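Local structure of beta-fructofuranosidase (Arabidopsis thaliana, 2OXB) at residues A[412-417]-A[497-502]; A[309-314]-A[481-486]; A[357-362]-A[524-529]; A[337-342]-A[368-373]; A[439-444]-A[467-472]. The protein hydrolyses sucrose and 1-kestose, and less readily neokestose and levan, as a cell-wall invertase (beta-fructofuranosidase) of glycosyl hydrolase family 32. The protein carries 1 engineered substitution. All coordinates share one frame; numbering follows the deposited sequence.

Contact 1 of 5, residues A[412-417]-A[497-502]; sequences MVLASK and SRVYPK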
# COMPACT_ATOMS: atom_id res chain seq x y z
N MET A 412 17.81 -10.27 8.16
CA MET A 412 17.60 -9.83 9.53
C MET A 412 18.02 -8.36 9.52
O MET A 412 19.20 -8.03 9.33
CB MET A 412 18.45 -10.61 10.52
CG MET A 412 18.25 -12.10 10.47
SD MET A 412 18.68 -12.91 12.02
CE MET A 412 20.30 -13.47 11.67
N VAL A 413 17.03 -7.48 9.68
CA VAL A 413 17.26 -6.04 9.67
C VAL A 413 17.14 -5.48 11.07
O VAL A 413 16.60 -6.15 11.95
CB VAL A 413 16.27 -5.31 8.76
CG1 VAL A 413 16.43 -5.80 7.31
CG2 VAL A 413 14.84 -5.56 9.25
N LEU A 414 17.63 -4.26 11.24
CA LEU A 414 17.61 -3.58 12.54
C LEU A 414 17.92 -4.60 13.61
O LEU A 414 17.38 -4.55 14.70
CB LEU A 414 16.25 -2.94 12.83
CG LEU A 414 15.85 -1.63 12.15
CD1 LEU A 414 15.45 -1.93 10.72
CD2 LEU A 414 14.70 -0.96 12.89
N ALA A 415 18.77 -5.56 13.28
CA ALA A 415 19.14 -6.58 14.24
C ALA A 415 19.98 -5.93 15.34
O ALA A 415 20.72 -4.97 15.10
CB ALA A 415 19.92 -7.69 13.56
N SER A 416 19.84 -6.44 16.55
CA SER A 416 20.55 -5.91 17.72
C SER A 416 22.02 -6.36 17.72
O SER A 416 22.46 -7.07 16.82
CB SER A 416 19.83 -6.38 18.99
OG SER A 416 20.12 -5.57 20.10
N LYS A 417 22.78 -5.93 18.72
CA LYS A 417 24.19 -6.31 18.80
C LYS A 417 24.34 -7.82 18.60
O LYS A 417 24.81 -8.28 17.55
CB LYS A 417 24.78 -5.91 20.16
CG LYS A 417 23.74 -5.47 21.19
CD LYS A 417 23.05 -4.15 20.81
CE LYS A 417 23.99 -2.97 20.98
NZ LYS A 417 23.32 -1.66 20.93
N SER A 497 5.95 -3.88 7.60
CA SER A 497 5.70 -3.92 9.04
C SER A 497 6.26 -2.71 9.78
O SER A 497 6.85 -1.82 9.18
CB SER A 497 6.30 -5.21 9.62
OG SER A 497 7.28 -5.74 8.75
N ARG A 498 6.05 -2.68 11.10
CA ARG A 498 6.51 -1.57 11.94
C ARG A 498 7.23 -2.13 13.16
O ARG A 498 6.65 -2.90 13.94
CB ARG A 498 5.32 -0.73 12.38
CG ARG A 498 4.27 -0.56 11.30
CD ARG A 498 4.68 0.45 10.25
NE ARG A 498 4.07 1.76 10.52
CZ ARG A 498 4.51 2.62 11.43
NH1 ARG A 498 5.57 2.33 12.17
NH2 ARG A 498 3.87 3.77 11.60
N VAL A 499 8.50 -1.75 13.33
CA VAL A 499 9.32 -2.21 14.44
C VAL A 499 9.77 -1.04 15.33
O VAL A 499 9.90 0.10 14.86
CB VAL A 499 10.57 -3.02 13.92
CG1 VAL A 499 11.41 -2.18 12.97
CG2 VAL A 499 11.42 -3.49 15.10
N TYR A 500 9.97 -1.33 16.61
CA TYR A 500 10.36 -0.31 17.58
C TYR A 500 11.35 -0.93 18.56
O TYR A 500 11.02 -1.23 19.72
CB TYR A 500 9.11 0.17 18.31
CG TYR A 500 8.01 0.65 17.38
CD1 TYR A 500 8.02 1.95 16.88
CD2 TYR A 500 6.96 -0.20 17.01
CE1 TYR A 500 7.00 2.41 16.04
CE2 TYR A 500 5.93 0.25 16.16
CZ TYR A 500 5.96 1.56 15.69
OH TYR A 500 4.95 2.06 14.89
N PRO A 501 12.59 -1.15 18.10
CA PRO A 501 13.67 -1.74 18.90
C PRO A 501 14.29 -0.75 19.88
O PRO A 501 14.38 0.46 19.59
CB PRO A 501 14.66 -2.20 17.85
CG PRO A 501 14.56 -1.08 16.84
CD PRO A 501 13.06 -0.84 16.74
N LYS A 502 14.73 -1.26 21.02
CA LYS A 502 15.36 -0.44 22.05
C LYS A 502 16.89 -0.40 21.93
O LYS A 502 17.52 0.56 22.37
CB LYS A 502 14.94 -0.94 23.44
CG LYS A 502 13.50 -0.62 23.83
CD LYS A 502 13.32 0.85 24.24
CE LYS A 502 13.81 1.11 25.66
NZ LYS A 502 13.63 2.53 26.15
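Leu414 reaches across to Val499 and Pro501 in the C-terminal beta-sandwich of this family 32 enzyme. Leu414 sits at the corner where the chain turns, next to Val413 of strand 406-415 in one sheet; its partners lie just beyond strand 493-498, an edge strand of the other. The case illustrates how one methyl group of a branched side chain can tie the corner after one sheet's strand to the loop that leaves the edge strand of the other. That methyl is CD2: Leu414 CD2 lies 3.5 Å from Val499 CG1 and 4.0 Å from Pro501 CG, and the two directions of approach are close to a right angle, so that the methyl sits in a corner formed by its partners. The leucine and the valine point in opposite directions and slide past each other, meeting methyl against methyl. The proline is met differently, since CD2 approaches the CG-CD side of its ring. For Leu414, a chi1 of -76° sets CG opposite the carbonyl carbon, beside the backbone N. In Val499 a chi1 of 58° puts CG1 in the crowded position between the backbone N and the carbonyl carbon, and it is this methyl that faces the leucine. Val484 of strand 483-488 and Ile479 of strand 473-480 also pack against Leu414. On the far partner, the backbone oxygen of Pro501 accepts a hydrogen bond from the hydroxyl of Tyr4, while the CD atom of its ring lies 4.2 Å from Leu414 CD2.

Contact 2 of 5, residues A[309-314]-A[481-486]; sequences SGIQTI and HSVVES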
# COMPACT_ATOMS: atom_id res chain seq x y z
N SER A 309 1.96 9.83 14.91
CA SER A 309 1.39 8.54 14.54
C SER A 309 1.02 8.55 13.06
O SER A 309 0.27 9.41 12.60
CB SER A 309 0.15 8.22 15.39
OG SER A 309 -0.42 6.98 15.03
N GLY A 310 1.59 7.61 12.32
CA GLY A 310 1.29 7.51 10.90
C GLY A 310 2.38 7.93 9.94
O GLY A 310 2.87 9.06 9.96
N ILE A 311 2.78 6.99 9.09
CA ILE A 311 3.78 7.24 8.07
C ILE A 311 3.13 6.89 6.74
O ILE A 311 2.07 6.27 6.71
CB ILE A 311 5.04 6.36 8.25
CG1 ILE A 311 4.73 4.92 7.87
CG2 ILE A 311 5.56 6.47 9.65
CD1 ILE A 311 5.91 4.01 7.88
N GLN A 312 3.76 7.29 5.64
CA GLN A 312 3.23 6.98 4.33
C GLN A 312 4.26 6.09 3.65
O GLN A 312 5.44 6.44 3.58
CB GLN A 312 3.04 8.26 3.52
CG GLN A 312 2.03 8.13 2.41
CD GLN A 312 0.59 8.16 2.92
OE1 GLN A 312 -0.35 7.80 2.19
NE2 GLN A 312 0.40 8.60 4.16
N THR A 313 3.82 4.93 3.18
CA THR A 313 4.73 4.03 2.51
C THR A 313 5.21 4.64 1.20
O THR A 313 4.50 5.43 0.56
CB THR A 313 4.06 2.70 2.20
OG1 THR A 313 2.90 2.95 1.39
CG2 THR A 313 3.66 2.01 3.47
N ILE A 314 6.41 4.25 0.78
CA ILE A 314 6.97 4.76 -0.46
C ILE A 314 6.02 4.49 -1.61
O ILE A 314 5.52 3.37 -1.77
CB ILE A 314 8.33 4.12 -0.79
CG1 ILE A 314 8.86 4.72 -2.09
CG2 ILE A 314 8.17 2.61 -0.95
CD1 ILE A 314 10.04 3.98 -2.65
N HIS A 481 14.38 2.49 10.04
CA HIS A 481 14.10 2.54 11.46
C HIS A 481 12.79 1.83 11.78
O HIS A 481 12.66 0.62 11.57
CB HIS A 481 14.05 4.01 11.92
CG HIS A 481 15.22 4.82 11.45
ND1 HIS A 481 16.47 4.72 12.01
CD2 HIS A 481 15.34 5.70 10.43
CE1 HIS A 481 17.31 5.51 11.36
NE2 HIS A 481 16.65 6.11 10.39
N SER A 482 11.82 2.60 12.27
CA SER A 482 10.50 2.08 12.62
C SER A 482 9.77 1.33 11.50
O SER A 482 9.01 0.40 11.77
CB SER A 482 9.60 3.24 13.08
OG SER A 482 9.35 4.15 12.01
N VAL A 483 9.98 1.72 10.25
CA VAL A 483 9.31 1.06 9.14
C VAL A 483 10.22 0.26 8.22
O VAL A 483 11.29 0.71 7.81
CB VAL A 483 8.53 2.06 8.28
CG1 VAL A 483 9.45 3.15 7.80
CG2 VAL A 483 7.91 1.33 7.10
N VAL A 484 9.75 -0.93 7.87
CA VAL A 484 10.49 -1.83 7.00
C VAL A 484 9.56 -2.44 5.99
O VAL A 484 8.56 -3.06 6.35
CB VAL A 484 11.13 -2.95 7.81
CG1 VAL A 484 12.44 -2.47 8.42
CG2 VAL A 484 10.18 -3.39 8.90
N GLU A 485 9.88 -2.26 4.72
CA GLU A 485 9.06 -2.80 3.64
C GLU A 485 9.76 -3.96 2.95
O GLU A 485 10.90 -3.82 2.50
CB GLU A 485 8.74 -1.71 2.63
CG GLU A 485 7.95 -0.58 3.23
CD GLU A 485 7.76 0.56 2.27
OE1 GLU A 485 8.78 1.14 1.86
OE2 GLU A 485 6.60 0.88 1.93
N SER A 486 9.07 -5.09 2.88
CA SER A 486 9.63 -6.28 2.26
C SER A 486 9.10 -6.49 0.85
O SER A 486 7.92 -6.24 0.57
CB SER A 486 9.34 -7.51 3.13
OG SER A 486 9.64 -7.25 4.49
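Ile311 CD1 rests on the branch point of Val483, 3.3 Å from Val483 CB and 3.4 Å from Val483 CG2, where the catalytic beta-propeller meets the C-terminal beta-sandwich. The loop 309-314 is the propeller's side and strand 483-488 the sandwich's. The methyl reaches this spot because Ile311 CG1 stands between its own N and carbonyl carbon (chi1 72°), with CD1 extended beyond it. Two residues on from Val483, Glu485 sends an extended chain across to the same loop, and its carboxylate lies against aliphatic atoms there: OE2 is 3.1 Å from Thr313 CB and OE1 is 3.2 Å from Ile314 CG2. Neither approach is a hydrogen bond; the charge finds its mate in Arg316, whose NH1 forms a salt bridge with OE2 and also binds the backbone oxygen of Ile314. With a leucine at Glu485, Arg316 would probably lose its carboxylate mate, its NH1 keeping the backbone oxygen of Ile314. Further out, Arg498 packs on Ile311, and the side chain of Met17, a substrate-binding residue, is about 5 Å from that of Ile311. Thr313 is positioned by its hydroxyl, OG1, which is hydrogen-bonded to the carbonyl oxygen of Gly292.

Contact 3 of 5, residues A[357-362]-A[524-529]; sequences LEVYGV and LNLNAW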
# COMPACT_ATOMS: atom_id res chain seq x y z
N LEU A 357 25.93 -14.28 7.65
CA LEU A 357 27.08 -13.42 7.46
C LEU A 357 26.59 -11.98 7.59
O LEU A 357 25.59 -11.59 6.99
CB LEU A 357 27.72 -13.68 6.09
CG LEU A 357 27.01 -13.18 4.83
CD1 LEU A 357 27.37 -11.73 4.59
CD2 LEU A 357 27.46 -14.03 3.65
N GLU A 358 27.30 -11.20 8.38
CA GLU A 358 26.89 -9.83 8.57
C GLU A 358 27.26 -8.92 7.40
O GLU A 358 28.21 -9.18 6.66
CB GLU A 358 27.48 -9.31 9.87
CG GLU A 358 27.27 -7.85 10.11
CD GLU A 358 27.50 -7.48 11.56
OE1 GLU A 358 28.23 -8.23 12.25
OE2 GLU A 358 26.96 -6.43 12.01
N VAL A 359 26.45 -7.87 7.23
CA VAL A 359 26.67 -6.87 6.19
C VAL A 359 27.15 -5.66 6.98
O VAL A 359 26.35 -5.00 7.65
CB VAL A 359 25.34 -6.51 5.47
CG1 VAL A 359 25.63 -5.68 4.22
CG2 VAL A 359 24.57 -7.76 5.12
N TYR A 360 28.45 -5.38 6.89
CA TYR A 360 29.10 -4.29 7.65
C TYR A 360 28.87 -2.79 7.32
O TYR A 360 27.92 -2.18 7.82
CB TYR A 360 30.62 -4.55 7.71
CG TYR A 360 31.03 -5.74 8.57
CD1 TYR A 360 31.62 -6.87 7.99
CD2 TYR A 360 30.88 -5.73 9.96
CE1 TYR A 360 32.04 -7.94 8.77
CE2 TYR A 360 31.30 -6.80 10.76
CZ TYR A 360 31.88 -7.91 10.16
OH TYR A 360 32.33 -8.98 10.91
N GLY A 361 29.76 -2.22 6.51
CA GLY A 361 29.70 -0.80 6.16
C GLY A 361 28.44 -0.22 5.54
O GLY A 361 28.42 0.14 4.35
N VAL A 362 27.39 -0.09 6.34
CA VAL A 362 26.11 0.45 5.86
C VAL A 362 25.23 0.90 7.02
O VAL A 362 25.25 0.31 8.10
CB VAL A 362 25.31 -0.60 5.04
CG1 VAL A 362 25.88 -0.71 3.65
CG2 VAL A 362 25.35 -1.97 5.75
N LEU A 524 23.92 -15.59 -4.46
CA LEU A 524 24.44 -15.30 -5.78
C LEU A 524 24.96 -13.87 -5.83
O LEU A 524 25.89 -13.56 -6.57
CB LEU A 524 23.34 -15.47 -6.81
CG LEU A 524 23.78 -15.46 -8.26
CD1 LEU A 524 24.48 -16.77 -8.60
CD2 LEU A 524 22.56 -15.26 -9.14
N ASN A 525 24.35 -13.02 -5.03
CA ASN A 525 24.70 -11.61 -4.97
C ASN A 525 23.88 -10.93 -3.87
O ASN A 525 22.85 -11.46 -3.44
CB ASN A 525 24.38 -10.96 -6.32
CG ASN A 525 24.96 -9.58 -6.45
OD1 ASN A 525 24.71 -8.89 -7.43
ND2 ASN A 525 25.74 -9.17 -5.46
N LEU A 526 24.34 -9.77 -3.42
CA LEU A 526 23.64 -9.01 -2.37
C LEU A 526 24.21 -7.60 -2.28
O LEU A 526 25.41 -7.41 -2.06
CB LEU A 526 23.73 -9.72 -1.00
CG LEU A 526 23.46 -8.97 0.31
CD1 LEU A 526 22.15 -8.23 0.25
CD2 LEU A 526 23.46 -9.95 1.47
N ASN A 527 23.35 -6.60 -2.47
CA ASN A 527 23.77 -5.21 -2.40
C ASN A 527 22.97 -4.43 -1.36
O ASN A 527 21.73 -4.38 -1.39
CB ASN A 527 23.65 -4.53 -3.78
CG ASN A 527 24.65 -5.08 -4.80
OD1 ASN A 527 24.88 -4.46 -5.84
ND2 ASN A 527 25.23 -6.23 -4.50
N ALA A 528 23.70 -3.84 -0.43
CA ALA A 528 23.12 -3.03 0.62
C ALA A 528 23.60 -1.61 0.37
O ALA A 528 24.81 -1.35 0.28
CB ALA A 528 23.61 -3.53 1.97
N TRP A 529 22.67 -0.68 0.24
CA TRP A 529 23.04 0.70 0.02
C TRP A 529 22.56 1.56 1.17
O TRP A 529 21.39 1.52 1.53
CB TRP A 529 22.42 1.22 -1.28
CG TRP A 529 22.82 0.47 -2.49
CD1 TRP A 529 24.04 0.45 -3.07
CD2 TRP A 529 21.98 -0.38 -3.28
NE1 TRP A 529 24.03 -0.36 -4.18
CE2 TRP A 529 22.77 -0.88 -4.33
CE3 TRP A 529 20.64 -0.76 -3.19
CZ2 TRP A 529 22.27 -1.75 -5.30
CZ3 TRP A 529 20.13 -1.63 -4.16
CH2 TRP A 529 20.95 -2.12 -5.19
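Ala528 receives two valines on its one methyl group: Val359 CG1 stands 3.7 Å from Ala528 CB, and Val362 CG1 is 4.0 Å from the same atom. The valines come from different directions, and the small residue has more surface covered than either of them. Val362 CG1 also lies 3.6 Å from the carbonyl oxygen of Ala528, so this methyl spans side chain and backbone. The torsion of Val359 divides its labour. With CG1 anti to the backbone N (chi1 -169°) that methyl meets the alanine, and CG2 is turned toward Leu526, where the approach to Leu526 CD2 is a looser 4.4 Å. Val359 and Ala528 face each other across the beta-sandwich: strand 355-359 pairs with 510-515 in one sheet, and strand 521-530 lies between 344-351 and 367-374 in the other. Past the end of its strand the chain bends through Tyr360 and Gly361, bringing Val362 back to the same partner from the loop at the sandwich margin. Lys344 of strand 344-351 touches both valines, while Leu526 continues the apolar layer toward Ala513, Val369 and Val371. On the other side of strand 521-530, Asn527 points away from the valines, and its ND2 donates a 2.7 Å hydrogen bond to Leu526 O from well above the carbonyl plane, at an N-H...O angle of 155°.

Contact 4 of 5, residues A[337-342]-A[368-373]; sequences RLRTKQ and DVEVLF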
# COMPACT_ATOMS: atom_id res chain seq x y z
N ARG A 337 17.79 7.41 -5.37
CA ARG A 337 18.68 8.56 -5.44
C ARG A 337 19.23 8.85 -4.05
O ARG A 337 20.26 9.50 -3.89
CB ARG A 337 17.91 9.77 -5.96
CG ARG A 337 17.40 9.57 -7.37
CD ARG A 337 16.63 10.76 -7.85
NE ARG A 337 16.04 10.52 -9.16
CZ ARG A 337 15.24 11.39 -9.77
NH1 ARG A 337 14.94 12.54 -9.18
NH2 ARG A 337 14.74 11.10 -10.97
N LEU A 338 18.52 8.35 -3.04
CA LEU A 338 18.91 8.53 -1.65
C LEU A 338 19.99 7.51 -1.29
O LEU A 338 20.41 7.41 -0.13
CB LEU A 338 17.67 8.36 -0.75
CG LEU A 338 16.45 9.27 -0.95
CD1 LEU A 338 15.22 8.66 -0.29
CD2 LEU A 338 16.73 10.63 -0.37
N ARG A 339 20.43 6.75 -2.28
CA ARG A 339 21.45 5.73 -2.07
C ARG A 339 22.86 6.31 -1.94
O ARG A 339 23.30 7.05 -2.81
CB ARG A 339 21.44 4.73 -3.23
CG ARG A 339 20.19 3.91 -3.32
CD ARG A 339 20.30 2.96 -4.50
NE ARG A 339 19.14 2.07 -4.57
CZ ARG A 339 18.95 1.16 -5.51
NH1 ARG A 339 19.84 1.00 -6.48
NH2 ARG A 339 17.87 0.41 -5.47
N THR A 340 23.56 5.96 -0.85
CA THR A 340 24.91 6.46 -0.63
C THR A 340 25.80 6.16 -1.81
O THR A 340 25.74 5.07 -2.39
CB THR A 340 25.59 5.83 0.62
OG1 THR A 340 25.02 6.38 1.82
CG2 THR A 340 27.09 6.10 0.61
N LYS A 341 26.62 7.14 -2.18
CA LYS A 341 27.54 7.00 -3.30
C LYS A 341 28.32 5.70 -3.17
O LYS A 341 28.75 5.12 -4.17
CB LYS A 341 28.51 8.19 -3.36
CG LYS A 341 27.94 9.46 -4.02
CD LYS A 341 29.05 10.45 -4.38
CE LYS A 341 28.56 11.54 -5.34
NZ LYS A 341 29.66 12.47 -5.77
N GLN A 342 28.50 5.23 -1.94
CA GLN A 342 29.22 3.99 -1.72
C GLN A 342 28.50 2.79 -2.33
O GLN A 342 27.80 2.93 -3.33
CB GLN A 342 29.48 3.77 -0.23
CG GLN A 342 30.96 3.83 0.10
CD GLN A 342 31.77 2.85 -0.73
OE1 GLN A 342 31.86 1.67 -0.41
NE2 GLN A 342 32.35 3.34 -1.83
N ASP A 368 18.88 0.32 1.74
CA ASP A 368 18.15 -0.44 0.73
C ASP A 368 18.84 -1.80 0.62
O ASP A 368 19.99 -1.89 0.16
CB ASP A 368 18.22 0.28 -0.61
CG ASP A 368 17.31 -0.35 -1.66
OD1 ASP A 368 17.21 -1.59 -1.71
OD2 ASP A 368 16.71 0.40 -2.46
N VAL A 369 18.15 -2.86 1.03
CA VAL A 369 18.73 -4.19 0.95
C VAL A 369 18.24 -4.87 -0.31
O VAL A 369 17.18 -4.53 -0.82
CB VAL A 369 18.36 -5.08 2.15
CG1 VAL A 369 19.27 -6.30 2.19
CG2 VAL A 369 18.44 -4.28 3.44
N GLU A 370 18.99 -5.84 -0.80
CA GLU A 370 18.59 -6.55 -2.00
C GLU A 370 19.45 -7.81 -2.17
O GLU A 370 20.67 -7.73 -2.28
CB GLU A 370 18.70 -5.60 -3.20
CG GLU A 370 18.00 -6.08 -4.46
CD GLU A 370 17.90 -5.01 -5.53
OE1 GLU A 370 17.50 -3.87 -5.19
OE2 GLU A 370 18.21 -5.30 -6.71
N VAL A 371 18.81 -8.98 -2.16
CA VAL A 371 19.52 -10.26 -2.28
C VAL A 371 18.96 -11.11 -3.42
O VAL A 371 17.83 -10.92 -3.87
CB VAL A 371 19.38 -11.10 -0.97
CG1 VAL A 371 20.46 -12.17 -0.92
CG2 VAL A 371 19.44 -10.21 0.25
N LEU A 372 19.77 -12.05 -3.88
CA LEU A 372 19.37 -12.95 -4.94
C LEU A 372 19.83 -14.33 -4.49
O LEU A 372 20.97 -14.72 -4.69
CB LEU A 372 20.03 -12.56 -6.27
CG LEU A 372 19.12 -12.08 -7.41
CD1 LEU A 372 18.38 -10.80 -7.02
CD2 LEU A 372 19.95 -11.84 -8.67
N PHE A 373 18.92 -15.06 -3.84
CA PHE A 373 19.24 -16.39 -3.33
C PHE A 373 19.17 -17.46 -4.41
O PHE A 373 18.31 -17.40 -5.30
CB PHE A 373 18.28 -16.77 -2.20
CG PHE A 373 18.41 -15.92 -0.96
CD1 PHE A 373 19.51 -16.05 -0.12
CD2 PHE A 373 17.40 -15.02 -0.62
CE1 PHE A 373 19.59 -15.30 1.06
CE2 PHE A 373 17.47 -14.27 0.55
CZ PHE A 373 18.56 -14.41 1.39
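Arg339 reaches Asp368 with the end of an otherwise extended side chain. Its CB leaves the backbone across the line to strand 367-374, and a chi1 of -66° places CG beside the backbone N; from there CG, CD and NE run out straight, without meeting the other segment until the guanidinium. NE lies 3.6 Å from Asp368 OD2, and CZ follows at 3.9 Å from the same oxygen. NH2 makes the bond itself, a salt bridge 3.2 Å long to Asp368 OD2 with an N-H...O angle of 148°. The guanidinium and carboxylate planes are nearly perpendicular, 87° apart. OD2 sits at the guanidinium edge, near its plane, whereas the N-H comes from above the carboxylate plane. Glu370 OE1, 4.3 Å from NH2, is too far for a salt bridge and probably adds only to the local negative charge. Each ion has a further mate: NH2 also bridges to Glu336, and Asp368 OD2 to Arg476. A methionine in place of Arg339 would probably cost Asp368 one of its two arginine mates and Glu336 its salt bridge to this side chain. The guanidinium also makes a cation-pi contact with Trp529, and so the loop between strands 327-331 and 344-351 is pinned over adjacent sandwich strands: 521-530, carrying the tryptophan, 367-374, carrying the aspartate, and 473-480, carrying Arg476.

Contact 5 of 5, residues A[439-444]-A[467-472]; sequences YVVLMC and INPHQP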
# COMPACT_ATOMS: atom_id res chain seq x y z
N TYR A 439 6.31 -26.07 -7.07
CA TYR A 439 6.73 -25.68 -5.74
C TYR A 439 5.98 -24.46 -5.21
O TYR A 439 5.38 -23.70 -5.97
CB TYR A 439 8.23 -25.42 -5.78
CG TYR A 439 9.05 -26.63 -6.19
CD1 TYR A 439 9.80 -27.34 -5.25
CD2 TYR A 439 9.05 -27.09 -7.51
CE1 TYR A 439 10.52 -28.49 -5.60
CE2 TYR A 439 9.76 -28.24 -7.88
CZ TYR A 439 10.49 -28.94 -6.92
OH TYR A 439 11.19 -30.08 -7.25
N VAL A 440 6.02 -24.29 -3.89
CA VAL A 440 5.37 -23.14 -3.26
C VAL A 440 6.44 -22.33 -2.53
O VAL A 440 7.22 -22.86 -1.72
CB VAL A 440 4.28 -23.54 -2.24
CG1 VAL A 440 3.57 -22.30 -1.72
CG2 VAL A 440 3.28 -24.49 -2.87
N VAL A 441 6.48 -21.04 -2.83
CA VAL A 441 7.44 -20.16 -2.20
C VAL A 441 6.79 -19.33 -1.12
O VAL A 441 5.93 -18.50 -1.39
CB VAL A 441 8.07 -19.21 -3.21
CG1 VAL A 441 9.18 -18.42 -2.53
CG2 VAL A 441 8.59 -19.99 -4.38
N LEU A 442 7.22 -19.57 0.10
CA LEU A 442 6.71 -18.88 1.25
C LEU A 442 7.56 -17.69 1.67
O LEU A 442 8.75 -17.82 1.95
CB LEU A 442 6.62 -19.84 2.43
CG LEU A 442 6.12 -19.15 3.69
CD1 LEU A 442 4.65 -18.78 3.48
CD2 LEU A 442 6.29 -20.04 4.90
N MET A 443 6.95 -16.51 1.73
CA MET A 443 7.68 -15.34 2.18
C MET A 443 7.11 -15.00 3.56
O MET A 443 5.90 -14.77 3.70
CB MET A 443 7.51 -14.15 1.21
CG MET A 443 8.71 -13.18 1.18
SD MET A 443 8.47 -11.61 0.25
CE MET A 443 8.43 -10.36 1.64
N CYS A 444 7.97 -15.03 4.58
CA CYS A 444 7.56 -14.71 5.95
C CYS A 444 8.28 -13.47 6.45
O CYS A 444 9.42 -13.22 6.07
CB CYS A 444 7.90 -15.84 6.92
SG CYS A 444 7.01 -17.41 6.72
N ILE A 467 6.83 -17.34 -8.02
CA ILE A 467 8.09 -17.29 -8.74
C ILE A 467 8.47 -18.73 -8.91
O ILE A 467 7.87 -19.61 -8.29
CB ILE A 467 9.19 -16.60 -7.91
CG1 ILE A 467 9.18 -17.18 -6.49
CG2 ILE A 467 8.96 -15.09 -7.91
CD1 ILE A 467 10.13 -16.49 -5.53
N ASN A 468 9.45 -18.97 -9.76
CA ASN A 468 9.89 -20.33 -9.98
C ASN A 468 11.20 -20.52 -9.24
O ASN A 468 12.21 -19.97 -9.63
CB ASN A 468 10.09 -20.61 -11.46
CG ASN A 468 9.77 -22.03 -11.81
OD1 ASN A 468 8.62 -22.38 -12.06
ND2 ASN A 468 10.79 -22.89 -11.79
N PRO A 469 11.19 -21.31 -8.16
CA PRO A 469 12.38 -21.57 -7.35
C PRO A 469 13.52 -22.22 -8.13
O PRO A 469 14.58 -22.51 -7.57
CB PRO A 469 11.84 -22.45 -6.21
CG PRO A 469 10.70 -23.17 -6.84
CD PRO A 469 10.03 -22.08 -7.66
N HIS A 470 13.30 -22.47 -9.42
CA HIS A 470 14.33 -23.04 -10.29
C HIS A 470 15.41 -21.99 -10.52
O HIS A 470 16.60 -22.30 -10.56
CB HIS A 470 13.76 -23.45 -11.65
CG HIS A 470 13.27 -24.86 -11.70
ND1 HIS A 470 13.09 -25.53 -12.89
CD2 HIS A 470 12.91 -25.72 -10.72
CE1 HIS A 470 12.63 -26.75 -12.64
NE2 HIS A 470 12.52 -26.88 -11.33
N GLN A 471 14.98 -20.74 -10.69
CA GLN A 471 15.93 -19.65 -10.86
C GLN A 471 16.14 -19.09 -9.48
O GLN A 471 15.58 -19.58 -8.51
CB GLN A 471 15.39 -18.55 -11.79
CG GLN A 471 13.95 -18.71 -12.21
CD GLN A 471 13.81 -19.55 -13.46
OE1 GLN A 471 12.71 -20.02 -13.78
NE2 GLN A 471 14.91 -19.72 -14.18
N PRO A 472 17.00 -18.06 -9.35
CA PRO A 472 17.24 -17.47 -8.03
C PRO A 472 16.06 -16.65 -7.46
O PRO A 472 15.26 -16.07 -8.20
CB PRO A 472 18.49 -16.62 -8.27
CG PRO A 472 18.39 -16.26 -9.73
CD PRO A 472 17.96 -17.55 -10.35
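Val441 and Ile467 cross at about a right angle, with both methyls of the valine against the far end of the isoleucine. Val441 CG2 lies 3.6 Å from Ile467 CG1, and Val441 CG1 lies 3.7 Å from Ile467 CD1. The isoleucine conformation makes this possible: its first torsion (chi1 48°) holds CG1 between the backbone N and the carbonyl carbon, and chi2 at -175° then extends the chain, so a residue whose CB leaves the backbone at a slant to the strand still brings CG1 and CD1 across the valine methyls. Val441 CG2 has a second neighbour, Pro469 CD, at 4.1 Å. Val441 and Tyr439 face the loop from one strand, with Val440 between them turned away. This loop is a crossover of the beta-sandwich, carrying the chain from strand 461-465 of one sheet to strand 473-480 of the other, and it folds back over strand 439-446 on the way. Tyr439 meets it chiefly through its base, not its hydroxyl end: Tyr439 CB is 3.5 Å from Pro469 CG, and the ring's own CG is 3.9 Å from the same proline atom. A chi1 of -60° sets that CG beside the tyrosine's backbone N; Leu378 and Glu379 also touch the tyrosine side chain. Pro469 occupies the second position of a type I beta turn running from Asn468 to Gln471, closed by a 3.1 Å hydrogen bond from Gln471 N to Asn468 O. At the far end of segment 439-444, Cys444 is anchored by a disulfide to Cys395.

How the contacts relate
Read from the N terminus, contact 2 opens first, in the propeller, and contacts 4 and 3 open next, in the sandwich domain. Contact 4 closes early, at 368-373, inside the span of contact 2 and crossing contact 3. Contacts 1 and 5 then open; contact 5 closes first and lies within the spans of contacts 1, 2 and 3. Contact 2 closes at 481-486, crossing contacts 1 and 3, before contact 1 closes within contact 3, the last to finish. Contact 3 joins the two sandwich sheets, contact 1 ties a strand corner of one to the loop after an edge strand of the other, contacts 4 and 5 fasten loops to strands, and contact 2 ties propeller to sandwich.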